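PDB 2CSU: 457aa long hypothetical protein from Pyrococcus horikoshii, which is of unknown function but combines a Rossmann-type CoA-binding domain with two further domains related to those of the succinyl-CoA ligase family. Local coordinates for residues A[296-301]-A[318-323]; A[289-294]-A[403-408]; A[329-334]-A[357-362]; A[283-288]-A[429-434]; A[391-396]-A[421-426]. All coordinates share one frame; numbering follows the deposited sequence.

How the interactions relate
Starting from the N-terminal side, the linker after helix 276-283 opens interaction 4, whose loop closes last, at 429-434, and encloses the others. Just inside it, 289-294 opens interaction 2, which closes at 403-408. Interaction 1 (296-301 with 318-323) and then interaction 3 (329-334 with 357-362) follow one another inside that loop. Interaction 5 begins within it, at 391-396, but ends at 421-426, so it crosses interaction 2 while staying nested in interaction 4. Interactions 1, 2 and 4 all reach the sheet containing strands 295-300 and 406-411; interactions 3 and 5 pair helices beside it and touch each other where Y357 and A360 pack against A396.

Interaction 1: A[296-301]-A[318-323]; sequences VAIMTN and LKLATL
V296 and L320 form the parallel bridge of this contact, with their CA atoms 5.0 Å apart and their side chains diverging. Two residues before the bridge, L318 turns its side chain to the partner strand, and its CD1 lies 4.2 Å from CG2 of V296. That branch is set by the valine's first torsion: with CG1 anti to the backbone N (chi1 -171°), CG2 stands beside the N, on the side from which L318 comes. K319 points its side chain away into solvent and contributes its backbone: V296 N donates to K319 O at 2.9 Å, approaching nearly along the C=O axis. L320 makes no backbone hydrogen bond to V296, but its CA sits 3.6 Å from V296 O, a CA-H...O contact. The L320 and I298 side chains cross obliquely, L320 CD2 and I298 CD1 meeting at 3.4 Å, tighter than ordinary van der Waals contact. A321 completes the bridge with a nearly straight bond (174° at the hydrogen) from its N to V296 O at 3.0 Å, and its CB lies 3.8 Å from the same oxygen. V296 is thus bonded through both N and O to the residues flanking L320, the signature of a parallel bridge.

The pairing closes a beta-alpha-beta crossover made by strand 295-300, helix 303-314 and strand 319-320. I298 and L318 both pack on L313 of the connecting helix. Farther along the strand, I298 pairs with V345 of strand 344-346, while A297 and M299 (selenomethionine) bond to strand 371-377 and M299 also packs on helix 353-365.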
# COMPACT_ATOMS: atom_id res chain seq x y z
N VAL A 296 -12.26 12.22 18.03
CA VAL A 296 -11.27 11.17 18.12
C VAL A 296 -10.07 11.52 18.97
O VAL A 296 -9.68 12.68 19.07
CB VAL A 296 -10.78 10.80 16.69
CG1 VAL A 296 -9.91 9.56 16.73
CG2 VAL A 296 -11.98 10.59 15.79
N ALA A 297 -9.49 10.50 19.58
CA ALA A 297 -8.29 10.67 20.38
C ALA A 297 -7.17 9.96 19.65
O ALA A 297 -7.30 8.79 19.26
CB ALA A 297 -8.47 10.06 21.76
N ILE A 298 -6.07 10.67 19.44
CA ILE A 298 -4.91 10.09 18.78
C ILE A 298 -3.77 9.87 19.78
O ILE A 298 -3.36 10.81 20.46
CB ILE A 298 -4.35 11.02 17.68
CG1 ILE A 298 -5.40 11.28 16.59
CG2 ILE A 298 -3.10 10.39 17.08
CD1 ILE A 298 -5.00 12.39 15.64
N MSE A 299 -3.29 8.63 19.87
CA MSE A 299 -2.14 8.34 20.74
C MSE A 299 -1.04 7.81 19.82
O MSE A 299 -1.30 7.02 18.91
CB MSE A 299 -2.51 7.34 21.85
CG MSE A 299 -3.34 6.12 21.42
SE MSE A 299 -3.81 5.07 22.84
CE MSE A 299 -2.40 4.16 22.93
N THR A 300 0.20 8.25 20.03
CA THR A 300 1.29 7.83 19.15
C THR A 300 2.66 7.87 19.84
O THR A 300 2.82 8.53 20.87
CB THR A 300 1.36 8.75 17.90
OG1 THR A 300 2.38 8.29 17.02
CG2 THR A 300 1.71 10.19 18.31
N ASN A 301 3.63 7.17 19.24
CA ASN A 301 4.99 7.16 19.76
C ASN A 301 5.89 7.92 18.80
O ASN A 301 7.10 7.98 18.96
CB ASN A 301 5.49 5.71 19.95
CG ASN A 301 5.77 4.99 18.64
OD1 ASN A 301 5.18 5.29 17.59
ND2 ASN A 301 6.67 4.00 18.70
N LEU A 318 -13.47 14.58 10.43
CA LEU A 318 -13.42 14.15 11.81
C LEU A 318 -12.75 15.24 12.63
O LEU A 318 -11.93 16.00 12.12
CB LEU A 318 -12.66 12.83 11.94
CG LEU A 318 -13.51 11.61 11.58
CD1 LEU A 318 -12.68 10.35 11.65
CD2 LEU A 318 -14.69 11.51 12.53
N LYS A 319 -13.09 15.32 13.91
CA LYS A 319 -12.50 16.32 14.78
C LYS A 319 -11.80 15.71 16.00
O LYS A 319 -12.19 14.65 16.48
CB LYS A 319 -13.60 17.29 15.24
CG LYS A 319 -14.30 18.03 14.11
CD LYS A 319 -13.35 18.93 13.34
CE LYS A 319 -14.11 19.80 12.33
NZ LYS A 319 -13.21 20.68 11.52
N LEU A 320 -10.78 16.40 16.49
CA LEU A 320 -10.02 15.94 17.66
C LEU A 320 -10.75 16.30 18.95
O LEU A 320 -11.21 17.43 19.12
CB LEU A 320 -8.63 16.58 17.68
CG LEU A 320 -7.63 16.08 16.63
CD1 LEU A 320 -6.39 16.97 16.65
CD2 LEU A 320 -7.26 14.64 16.94
N ALA A 321 -10.86 15.33 19.85
CA ALA A 321 -11.54 15.55 21.12
C ALA A 321 -10.72 16.43 22.06
O ALA A 321 -9.52 16.61 21.88
CB ALA A 321 -11.84 14.21 21.78
N THR A 322 -11.40 16.99 23.06
CA THR A 322 -10.73 17.82 24.06
C THR A 322 -10.75 16.97 25.31
O THR A 322 -11.82 16.60 25.79
CB THR A 322 -11.49 19.14 24.34
OG1 THR A 322 -11.60 19.91 23.13
CG2 THR A 322 -10.73 19.97 25.38
N LEU A 323 -9.56 16.65 25.82
CA LEU A 323 -9.44 15.80 27.00
C LEU A 323 -9.74 16.53 28.31
O LEU A 323 -9.74 17.76 28.36
CB LEU A 323 -8.03 15.21 27.07
CG LEU A 323 -7.51 14.55 25.78
CD1 LEU A 323 -6.13 13.97 26.03
CD2 LEU A 323 -8.49 13.47 25.33

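Interaction 2: A[289-294]-A[403-408]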
# COMPACT_ATOMS: atom_id res chain seq x y z
N PRO A 289 -17.08 -1.33 17.21
CA PRO A 289 -18.36 -0.70 17.48
C PRO A 289 -18.50 0.62 16.72
O PRO A 289 -17.54 1.34 16.49
CB PRO A 289 -18.45 -0.45 18.98
CG PRO A 289 -17.33 -1.28 19.59
CD PRO A 289 -16.26 -1.31 18.41
N LEU A 290 -19.74 1.06 16.53
CA LEU A 290 -20.00 2.39 16.01
C LEU A 290 -19.84 3.48 17.07
O LEU A 290 -20.34 3.35 18.19
CB LEU A 290 -21.41 2.43 15.40
CG LEU A 290 -21.63 1.37 14.30
CD1 LEU A 290 -23.07 1.41 13.80
CD2 LEU A 290 -20.67 1.61 13.15
N PRO A 291 -19.12 4.56 16.73
CA PRO A 291 -18.86 5.70 17.62
C PRO A 291 -20.11 6.52 17.93
O PRO A 291 -20.96 6.71 17.07
CB PRO A 291 -17.83 6.50 16.85
CG PRO A 291 -18.27 6.30 15.43
CD PRO A 291 -18.54 4.81 15.40
N ARG A 292 -20.20 7.01 19.17
CA ARG A 292 -21.35 7.81 19.57
C ARG A 292 -21.13 9.28 19.22
O ARG A 292 -21.97 10.14 19.46
CB ARG A 292 -21.53 7.68 21.09
CG ARG A 292 -21.84 6.27 21.57
CD ARG A 292 -22.46 6.27 22.97
NE ARG A 292 -21.43 6.52 23.99
CZ ARG A 292 -21.23 7.79 24.39
NH1 ARG A 292 -21.93 8.77 23.85
NH2 ARG A 292 -20.34 8.06 25.35
N GLY A 293 -19.99 9.57 18.62
CA GLY A 293 -19.68 10.93 18.22
C GLY A 293 -18.53 10.93 17.23
O GLY A 293 -18.06 9.86 16.82
N ASN A 294 -18.06 12.11 16.85
CA ASN A 294 -16.97 12.20 15.89
C ASN A 294 -15.69 12.78 16.50
O ASN A 294 -14.83 13.28 15.77
CB ASN A 294 -17.38 13.07 14.71
CG ASN A 294 -17.45 14.55 15.07
OD1 ASN A 294 -17.88 14.91 16.17
ND2 ASN A 294 -17.03 15.41 14.15
N GLU A 403 -17.75 0.49 24.43
CA GLU A 403 -17.86 0.12 23.03
C GLU A 403 -17.63 1.31 22.12
O GLU A 403 -18.36 1.55 21.16
CB GLU A 403 -19.25 -0.47 22.79
CG GLU A 403 -19.33 -1.95 23.18
CD GLU A 403 -19.36 -2.79 21.92
OE1 GLU A 403 -20.21 -2.55 21.07
OE2 GLU A 403 -18.53 -3.70 21.82
N LYS A 404 -16.45 1.82 22.45
CA LYS A 404 -15.83 2.82 21.61
C LYS A 404 -14.89 2.17 20.60
O LYS A 404 -13.99 1.42 20.97
CB LYS A 404 -15.07 3.85 22.45
CG LYS A 404 -15.96 4.67 23.38
CD LYS A 404 -15.11 5.46 24.37
CE LYS A 404 -15.97 6.22 25.38
NZ LYS A 404 -15.11 7.20 26.13
N PRO A 405 -15.09 2.47 19.32
CA PRO A 405 -14.24 1.89 18.28
C PRO A 405 -12.77 2.23 18.49
O PRO A 405 -12.42 3.34 18.91
CB PRO A 405 -14.80 2.51 17.00
CG PRO A 405 -15.28 3.86 17.46
CD PRO A 405 -15.97 3.51 18.76
N VAL A 406 -11.90 1.26 18.22
CA VAL A 406 -10.46 1.44 18.32
C VAL A 406 -9.77 1.07 17.01
O VAL A 406 -9.93 -0.02 16.47
CB VAL A 406 -9.95 0.56 19.45
CG1 VAL A 406 -8.43 0.65 19.53
CG2 VAL A 406 -10.55 1.01 20.77
N LEU A 407 -9.02 2.04 16.47
CA LEU A 407 -8.29 1.79 15.24
C LEU A 407 -6.78 1.87 15.47
O LEU A 407 -6.29 2.60 16.32
CB LEU A 407 -8.70 2.84 14.21
CG LEU A 407 -10.21 2.80 13.92
CD1 LEU A 407 -10.63 3.81 12.86
CD2 LEU A 407 -10.67 1.43 13.43
N ALA A 408 -6.04 1.04 14.71
CA ALA A 408 -4.60 1.04 14.86
C ALA A 408 -3.89 1.36 13.55
O ALA A 408 -4.33 1.01 12.46
CB ALA A 408 -4.17 -0.35 15.37
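P289 and P291, in the linker that runs from helix 276-283 into strand 295-300, pack on the loop that leads into strand 406-411, with P405 as the main partner. The two linker prolines approach P405 differently. P291 crosses it at about a right angle, its CB 3.7 Å from P405 CG. P289 meets it with ring and backbone: its CD is 4.3 Å from P405 CB, and its carbonyl oxygen faces the P405 ring carbons, nearest CB. The other side of the P289 contact belongs to E403. The glutamate chain is bent at chi2 (-105°), which places CD 3.4 Å from P289 CG. The E403 side chain crosses the P289 ring at about a right angle, with OE1 3.4 Å from P289 CB and OE2 3.5 Å from P289 CG.

Helix 434-450 adds L444, which touches both P291 and P405. K404 turns away from the linker, and its NZ donates to the carbonyls of L364 and V369; R292 NH2 is 5.4 Å from that NZ, a nearby like charge without contact.

Chemically, the join is one of proline ring carbons with carbonyl and carboxylate oxygens. Three of the main participants are prolines, which lack an amide N-H, and the two segments share neither a backbone bond nor a salt bridge. The linker therefore does not extend the sheet here; it is seated by ring contact, while the neighbouring V406 N is taken by Q288 OE1.

Interaction 3: A[329-334]-A[357-362]; sequences EELRSF and YRTAKL
F334 and R358 carry the flat stack of this contact. The guanidinium lies on one ring face, centres 4.2 Å apart and planes 17° from parallel. R358 CZ is displaced from the ring normal, which makes the cation-pi contact off-centre, while R358 CD sits over the middle of the same face, 4.1 Å from the ring centroid, as a CH-pi contact. The phenylalanine reaches this place because CG takes the crowded position between the backbone N and the carbonyl carbon (chi1 72°). L331 O lies on the opposite face, offset toward the rim.

The apolar contacts centre on L362. Its CD1 meets F334 CE2 tip to tip at 3.7 Å, at the ring edge, and L331 CD2 is also 3.7 Å away as the two leucines slide past each other in opposite directions. Its CD2 packs on the carboxylate end of E330, 3.4 Å from CD.

T359 OG1 comes to the ring edge, 3.5 Å from F334 CZ, yet its hydrogen bond goes to D355 O. Polar atoms of the two helices are joined through a water, which accepts from R358 NH2 at 2.7 Å and donates to S333 OG; S333 OG itself donates to E330 O.

The axes of segments 329-334 and 357-362 approach to 10.6 Å at 175°, nearly antiparallel. The two helices pack side by side, with L331 and T359 resting on V345 of strand 344-346, as part of the helical covering of one side of the Ligase-CoA region's sheet.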
# COMPACT_ATOMS: atom_id res chain seq x y z
N GLU A 329 -3.59 15.23 33.34
CA GLU A 329 -2.69 15.22 34.49
C GLU A 329 -2.02 13.89 34.72
O GLU A 329 -0.81 13.84 34.96
CB GLU A 329 -3.42 15.65 35.76
CG GLU A 329 -3.51 17.15 35.95
CD GLU A 329 -3.98 17.55 37.34
OE1 GLU A 329 -4.09 18.77 37.60
OE2 GLU A 329 -4.25 16.65 38.16
N GLU A 330 -2.78 12.80 34.65
CA GLU A 330 -2.20 11.49 34.86
C GLU A 330 -1.23 11.15 33.74
O GLU A 330 -0.22 10.49 33.97
CB GLU A 330 -3.36 10.47 34.92
CG GLU A 330 -3.30 9.05 35.47
CD GLU A 330 -4.50 8.20 35.84
OE1 GLU A 330 -5.58 8.53 36.33
OE2 GLU A 330 -4.22 7.05 35.56
N LEU A 331 -1.54 11.58 32.52
CA LEU A 331 -0.66 11.32 31.38
C LEU A 331 0.70 11.95 31.67
O LEU A 331 1.76 11.34 31.48
CB LEU A 331 -1.25 11.92 30.10
CG LEU A 331 -2.44 11.19 29.46
CD1 LEU A 331 -2.98 12.00 28.29
CD2 LEU A 331 -1.99 9.81 28.99
N ARG A 332 0.64 13.19 32.14
CA ARG A 332 1.83 13.98 32.48
C ARG A 332 2.66 13.35 33.61
O ARG A 332 3.84 13.65 33.75
CB ARG A 332 1.36 15.38 32.87
CG ARG A 332 2.44 16.40 33.13
CD ARG A 332 1.90 17.76 32.68
NE ARG A 332 0.52 17.94 33.13
CZ ARG A 332 -0.34 18.81 32.60
NH1 ARG A 332 0.03 19.59 31.59
NH2 ARG A 332 -1.57 18.90 33.09
N SER A 333 2.04 12.49 34.41
CA SER A 333 2.76 11.88 35.52
C SER A 333 3.69 10.73 35.13
O SER A 333 4.78 10.61 35.69
CB SER A 333 1.78 11.39 36.58
OG SER A 333 1.16 10.19 36.18
N PHE A 334 3.29 9.90 34.18
CA PHE A 334 4.13 8.77 33.81
C PHE A 334 4.83 8.88 32.46
O PHE A 334 5.69 8.06 32.15
CB PHE A 334 3.32 7.48 33.88
CG PHE A 334 2.30 7.34 32.78
CD1 PHE A 334 2.65 6.76 31.56
CD2 PHE A 334 1.00 7.78 32.97
CE1 PHE A 334 1.70 6.63 30.53
CE2 PHE A 334 0.04 7.66 31.95
CZ PHE A 334 0.39 7.08 30.73
N TYR A 357 -0.56 0.72 27.12
CA TYR A 357 -1.69 0.25 27.91
C TYR A 357 -2.33 1.39 28.71
O TYR A 357 -3.52 1.66 28.61
CB TYR A 357 -1.19 -0.84 28.88
CG TYR A 357 -2.09 -0.96 30.06
CD1 TYR A 357 -3.37 -1.48 29.90
CD2 TYR A 357 -1.64 -0.60 31.33
CE1 TYR A 357 -4.20 -1.64 31.01
CE2 TYR A 357 -2.47 -0.76 32.43
CZ TYR A 357 -3.74 -1.27 32.27
OH TYR A 357 -4.59 -1.39 33.36
N ARG A 358 -1.53 2.07 29.52
CA ARG A 358 -2.05 3.14 30.36
C ARG A 358 -2.71 4.27 29.58
O ARG A 358 -3.83 4.68 29.90
CB ARG A 358 -0.94 3.71 31.24
CG ARG A 358 -0.53 2.79 32.38
CD ARG A 358 0.58 3.42 33.21
NE ARG A 358 0.07 4.26 34.30
CZ ARG A 358 0.85 4.84 35.21
NH1 ARG A 358 2.17 4.67 35.15
NH2 ARG A 358 0.33 5.58 36.18
N THR A 359 -2.03 4.77 28.56
CA THR A 359 -2.57 5.87 27.76
C THR A 359 -3.88 5.51 27.06
O THR A 359 -4.82 6.31 27.02
CB THR A 359 -1.54 6.33 26.70
OG1 THR A 359 -0.35 6.78 27.36
CG2 THR A 359 -2.11 7.48 25.89
N ALA A 360 -3.96 4.30 26.50
CA ALA A 360 -5.16 3.86 25.80
C ALA A 360 -6.34 3.77 26.77
O ALA A 360 -7.45 4.21 26.45
CB ALA A 360 -4.91 2.50 25.15
N LYS A 361 -6.08 3.22 27.95
CA LYS A 361 -7.08 3.08 29.00
C LYS A 361 -7.60 4.47 29.37
O LYS A 361 -8.81 4.72 29.38
CB LYS A 361 -6.45 2.40 30.23
CG LYS A 361 -7.38 2.20 31.42
CD LYS A 361 -6.77 1.21 32.44
CE LYS A 361 -7.21 1.53 33.87
NZ LYS A 361 -6.62 0.60 34.88
N LEU A 362 -6.66 5.36 29.66
CA LEU A 362 -6.99 6.73 30.02
C LEU A 362 -7.78 7.45 28.94
O LEU A 362 -8.75 8.16 29.24
CB LEU A 362 -5.71 7.52 30.31
CG LEU A 362 -5.08 7.35 31.70
CD1 LEU A 362 -3.65 7.85 31.71
CD2 LEU A 362 -5.94 8.11 32.71
O HOH W 1 1.81 7.32 37.55

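Interaction 4: A[283-288]-A[429-434]; sequences ARAFSQ and PTYERP
R284 and Y431 meet where the linker after helix 276-283 folds against strand 430-431, which joins the sheet of the Ligase-CoA family region through strand 406-411; a type I turn from A283 to F286 carries the arginine. From CB the chain leaves with CG between the backbone N and the carbonyl carbon (chi1 72°), and CG stands 3.8 Å from Y431 OH. The chain then runs extended, sliding past the tyrosine in the opposite direction, and NE comes within 3.8 Å of Y431 CE2. At CZ the guanidinium lies over one ring face, 4.2 Å from the centroid and 29° off its normal, an off-centre cation-pi contact with the planes 33° apart. At the tip NH1 and NH2 both donate to T430 O, each at 3.2 Å. The oxygen lies close to the guanidinium plane, whereas both nitrogens approach from the same face of the carbonyl, well above its plane.

NH1 also forms a salt bridge with E424, whose OE2 accepts from T430 N as well. This carboxylate would be expected to stabilise the arginine's positive charge beside the ring.

Y431 OH bonds to S281 O, and A285 CB is 3.6 Å from that hydroxyl. P429 sits against the turn: its CG is 3.4 Å from R284 O, and its CD, reached obliquely by the bent side chain of Q288, is 3.5 Å from Q288 CG.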
# COMPACT_ATOMS: atom_id res chain seq x y z
N ALA A 283 -14.24 -0.66 4.76
CA ALA A 283 -15.16 -1.77 4.94
C ALA A 283 -14.80 -2.66 6.13
O ALA A 283 -15.66 -3.16 6.85
CB ALA A 283 -15.16 -2.60 3.65
N ARG A 284 -13.49 -2.88 6.31
CA ARG A 284 -13.07 -3.83 7.33
C ARG A 284 -12.89 -3.14 8.69
O ARG A 284 -12.30 -3.69 9.61
CB ARG A 284 -11.75 -4.46 6.89
CG ARG A 284 -10.58 -3.48 6.97
CD ARG A 284 -9.24 -4.21 7.10
NE ARG A 284 -8.16 -3.41 6.50
CZ ARG A 284 -7.00 -3.33 7.18
NH1 ARG A 284 -6.86 -3.96 8.33
NH2 ARG A 284 -5.99 -2.62 6.67
N ALA A 285 -13.41 -1.90 8.77
CA ALA A 285 -13.34 -1.19 10.04
C ALA A 285 -14.56 -1.48 10.90
O ALA A 285 -14.66 -1.07 12.05
CB ALA A 285 -13.27 0.31 9.74
N PHE A 286 -15.53 -2.19 10.30
CA PHE A 286 -16.74 -2.49 11.05
C PHE A 286 -16.58 -3.77 11.88
O PHE A 286 -17.54 -4.46 12.19
CB PHE A 286 -17.89 -2.66 10.06
CG PHE A 286 -18.22 -1.33 9.44
CD1 PHE A 286 -19.04 -0.44 10.13
CD2 PHE A 286 -17.73 -1.01 8.19
CE1 PHE A 286 -19.36 0.78 9.55
CE2 PHE A 286 -18.06 0.22 7.62
CZ PHE A 286 -18.87 1.12 8.30
N SER A 287 -15.31 -4.08 12.19
CA SER A 287 -15.05 -5.12 13.19
C SER A 287 -15.14 -4.51 14.59
O SER A 287 -15.07 -5.19 15.61
CB SER A 287 -13.65 -5.67 12.94
OG SER A 287 -12.75 -5.14 13.91
N GLN A 288 -15.24 -3.17 14.61
CA GLN A 288 -15.38 -2.45 15.87
C GLN A 288 -16.78 -1.83 16.00
O GLN A 288 -17.57 -1.83 15.07
CB GLN A 288 -14.33 -1.34 15.90
CG GLN A 288 -12.90 -1.89 15.87
CD GLN A 288 -12.42 -2.12 17.28
OE1 GLN A 288 -12.58 -1.30 18.17
NE2 GLN A 288 -11.81 -3.30 17.47
N PRO A 429 -8.80 -3.41 13.63
CA PRO A 429 -8.35 -3.14 12.26
C PRO A 429 -7.02 -2.39 12.35
O PRO A 429 -6.91 -1.40 13.07
CB PRO A 429 -9.47 -2.26 11.68
CG PRO A 429 -10.67 -2.67 12.47
CD PRO A 429 -10.12 -2.79 13.88
N THR A 430 -6.02 -2.86 11.62
CA THR A 430 -4.71 -2.22 11.65
C THR A 430 -4.26 -1.76 10.28
O THR A 430 -4.22 -2.54 9.32
CB THR A 430 -3.67 -3.16 12.28
OG1 THR A 430 -3.99 -3.34 13.66
CG2 THR A 430 -2.25 -2.57 12.16
N TYR A 431 -3.90 -0.49 10.21
CA TYR A 431 -3.49 0.10 8.95
C TYR A 431 -2.03 0.48 8.94
O TYR A 431 -1.40 0.54 9.99
CB TYR A 431 -4.38 1.32 8.66
CG TYR A 431 -5.85 0.95 8.68
CD1 TYR A 431 -6.55 0.84 9.89
CD2 TYR A 431 -6.53 0.67 7.50
CE1 TYR A 431 -7.89 0.45 9.91
CE2 TYR A 431 -7.86 0.27 7.51
CZ TYR A 431 -8.54 0.16 8.72
OH TYR A 431 -9.86 -0.22 8.71
N GLU A 432 -1.50 0.73 7.76
CA GLU A 432 -0.10 1.08 7.61
C GLU A 432 0.04 2.48 7.02
O GLU A 432 1.15 2.99 6.86
CB GLU A 432 0.60 0.03 6.72
CG GLU A 432 2.07 0.31 6.40
CD GLU A 432 2.89 -0.96 6.13
OE1 GLU A 432 3.96 -0.87 5.49
OE2 GLU A 432 2.46 -2.06 6.56
N ARG A 433 -1.10 3.11 6.73
CA ARG A 433 -1.13 4.45 6.14
C ARG A 433 -2.00 5.44 6.90
O ARG A 433 -3.09 5.11 7.35
CB ARG A 433 -1.66 4.40 4.71
CG ARG A 433 -0.94 3.46 3.76
CD ARG A 433 -1.50 3.64 2.36
NE ARG A 433 -0.77 2.83 1.39
CZ ARG A 433 -1.05 1.57 1.10
NH1 ARG A 433 -2.06 0.96 1.72
NH2 ARG A 433 -0.32 0.91 0.20
N PRO A 434 -1.55 6.69 7.03
CA PRO A 434 -2.36 7.68 7.73
C PRO A 434 -3.71 7.84 7.02
O PRO A 434 -4.74 7.95 7.67
CB PRO A 434 -1.50 8.94 7.66
CG PRO A 434 -0.13 8.38 7.77
CD PRO A 434 -0.18 7.20 6.82

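Interaction 5: A[391-396]-A[421-426]; sequences EGIIRA and ELLEKN
I394 of helix 388-400 is wedged against L422, L423 and N426, and this is the tight part of the contact. Its chi1 of -67° puts CG1 anti to the carbonyl carbon and chi2 of 180° extends CD1 beyond it, 3.7 Å from L422 CG, 3.5 Å from L422 O and 3.5 Å from N426 ND2. On the buried inner side L423 CD2 meets I394 CG1 at 4.0 Å and I393 CB at 4.3 Å, and L423 goes on to touch A408 and F410 of strand 406-411.

The outer side, with E391 and N426, is exposed. N426 crosses I394 at about a right angle, with OD1 turned to CG2; its ND2 donates to L422 O at 2.8 Å, nearly in line with the carbonyl, which holds the amide in place. E391 gives one contact, CG to L422 CD2 at 3.7 Å, the two side chains crossing at about a right angle; its OE1 is engaged by T387 OG1 instead of the other helix.

Helices 388-400 and 417-424 come immediately before and after strand 406-411 in the chain. Their contact is neighbouring-helix packing beside the parallel part of the sheet, where these helices connect successive strands.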
# COMPACT_ATOMS: atom_id res chain seq x y z
N GLU A 391 0.18 -5.36 22.37
CA GLU A 391 -0.35 -6.05 23.54
C GLU A 391 -0.93 -5.00 24.48
O GLU A 391 -2.04 -5.15 24.97
CB GLU A 391 0.76 -6.83 24.25
CG GLU A 391 1.25 -8.03 23.44
CD GLU A 391 2.61 -8.52 23.89
OE1 GLU A 391 3.22 -9.32 23.15
OE2 GLU A 391 3.06 -8.10 24.98
N GLY A 392 -0.16 -3.94 24.71
CA GLY A 392 -0.64 -2.87 25.57
C GLY A 392 -1.96 -2.27 25.10
O GLY A 392 -2.78 -1.88 25.93
N ILE A 393 -2.17 -2.20 23.79
CA ILE A 393 -3.42 -1.65 23.25
C ILE A 393 -4.56 -2.61 23.57
O ILE A 393 -5.62 -2.24 24.09
CB ILE A 393 -3.39 -1.53 21.70
CG1 ILE A 393 -2.31 -0.54 21.25
CG2 ILE A 393 -4.77 -1.13 21.18
CD1 ILE A 393 -2.53 0.83 21.72
N ILE A 394 -4.31 -3.86 23.20
CA ILE A 394 -5.24 -4.95 23.38
C ILE A 394 -5.66 -5.09 24.84
O ILE A 394 -6.85 -5.14 25.15
CB ILE A 394 -4.59 -6.26 22.87
CG1 ILE A 394 -4.42 -6.16 21.35
CG2 ILE A 394 -5.41 -7.46 23.31
CD1 ILE A 394 -3.80 -7.38 20.71
N ARG A 395 -4.68 -5.15 25.72
CA ARG A 395 -4.95 -5.29 27.15
C ARG A 395 -5.87 -4.16 27.65
O ARG A 395 -6.77 -4.40 28.46
CB ARG A 395 -3.63 -5.30 27.91
CG ARG A 395 -3.74 -5.56 29.39
CD ARG A 395 -2.41 -5.30 30.05
NE ARG A 395 -2.56 -5.07 31.48
CZ ARG A 395 -1.64 -4.49 32.24
NH1 ARG A 395 -0.50 -4.07 31.69
NH2 ARG A 395 -1.86 -4.30 33.53
N ALA A 396 -5.64 -2.94 27.18
CA ALA A 396 -6.46 -1.80 27.60
C ALA A 396 -7.91 -1.91 27.11
O ALA A 396 -8.84 -1.77 27.90
CB ALA A 396 -5.84 -0.49 27.12
N GLU A 421 -0.72 -8.65 12.99
CA GLU A 421 -1.37 -9.96 13.07
C GLU A 421 -2.06 -10.11 14.42
O GLU A 421 -3.21 -10.54 14.48
CB GLU A 421 -0.33 -11.08 12.86
CG GLU A 421 0.02 -11.32 11.38
CD GLU A 421 1.17 -12.31 11.16
OE1 GLU A 421 1.55 -12.52 9.98
OE2 GLU A 421 1.68 -12.88 12.15
N LEU A 422 -1.37 -9.72 15.48
CA LEU A 422 -1.92 -9.82 16.83
C LEU A 422 -3.10 -8.88 17.06
O LEU A 422 -4.06 -9.25 17.75
CB LEU A 422 -0.82 -9.52 17.86
CG LEU A 422 -1.22 -9.58 19.34
CD1 LEU A 422 -1.74 -10.98 19.71
CD2 LEU A 422 -0.00 -9.23 20.18
N LEU A 423 -3.04 -7.67 16.51
CA LEU A 423 -4.15 -6.73 16.65
C LEU A 423 -5.34 -7.26 15.84
O LEU A 423 -6.46 -7.34 16.34
CB LEU A 423 -3.75 -5.34 16.14
CG LEU A 423 -2.66 -4.64 16.95
CD1 LEU A 423 -1.98 -3.57 16.11
CD2 LEU A 423 -3.28 -4.04 18.21
N GLU A 424 -5.08 -7.60 14.58
CA GLU A 424 -6.19 -8.13 13.80
C GLU A 424 -6.82 -9.37 14.44
O GLU A 424 -8.00 -9.65 14.32
CB GLU A 424 -5.67 -8.47 12.40
CG GLU A 424 -5.09 -7.26 11.69
CD GLU A 424 -6.20 -6.49 11.01
OE1 GLU A 424 -7.29 -7.03 10.87
OE2 GLU A 424 -5.97 -5.35 10.62
N LYS A 425 -5.96 -10.15 15.13
CA LYS A 425 -6.44 -11.37 15.78
C LYS A 425 -7.38 -11.06 16.94
O LYS A 425 -8.04 -11.93 17.51
CB LYS A 425 -5.23 -12.16 16.28
CG LYS A 425 -5.63 -13.30 17.21
CD LYS A 425 -4.49 -13.71 18.14
CE LYS A 425 -3.88 -15.07 17.77
NZ LYS A 425 -3.28 -15.69 18.95
N ASN A 426 -7.41 -9.77 17.33
CA ASN A 426 -8.27 -9.37 18.44
C ASN A 426 -9.37 -8.41 17.98
O ASN A 426 -9.97 -7.68 18.76
CB ASN A 426 -7.40 -8.70 19.51
CG ASN A 426 -6.72 -9.75 20.34
OD1 ASN A 426 -7.15 -10.09 21.44
ND2 ASN A 426 -5.60 -10.26 19.80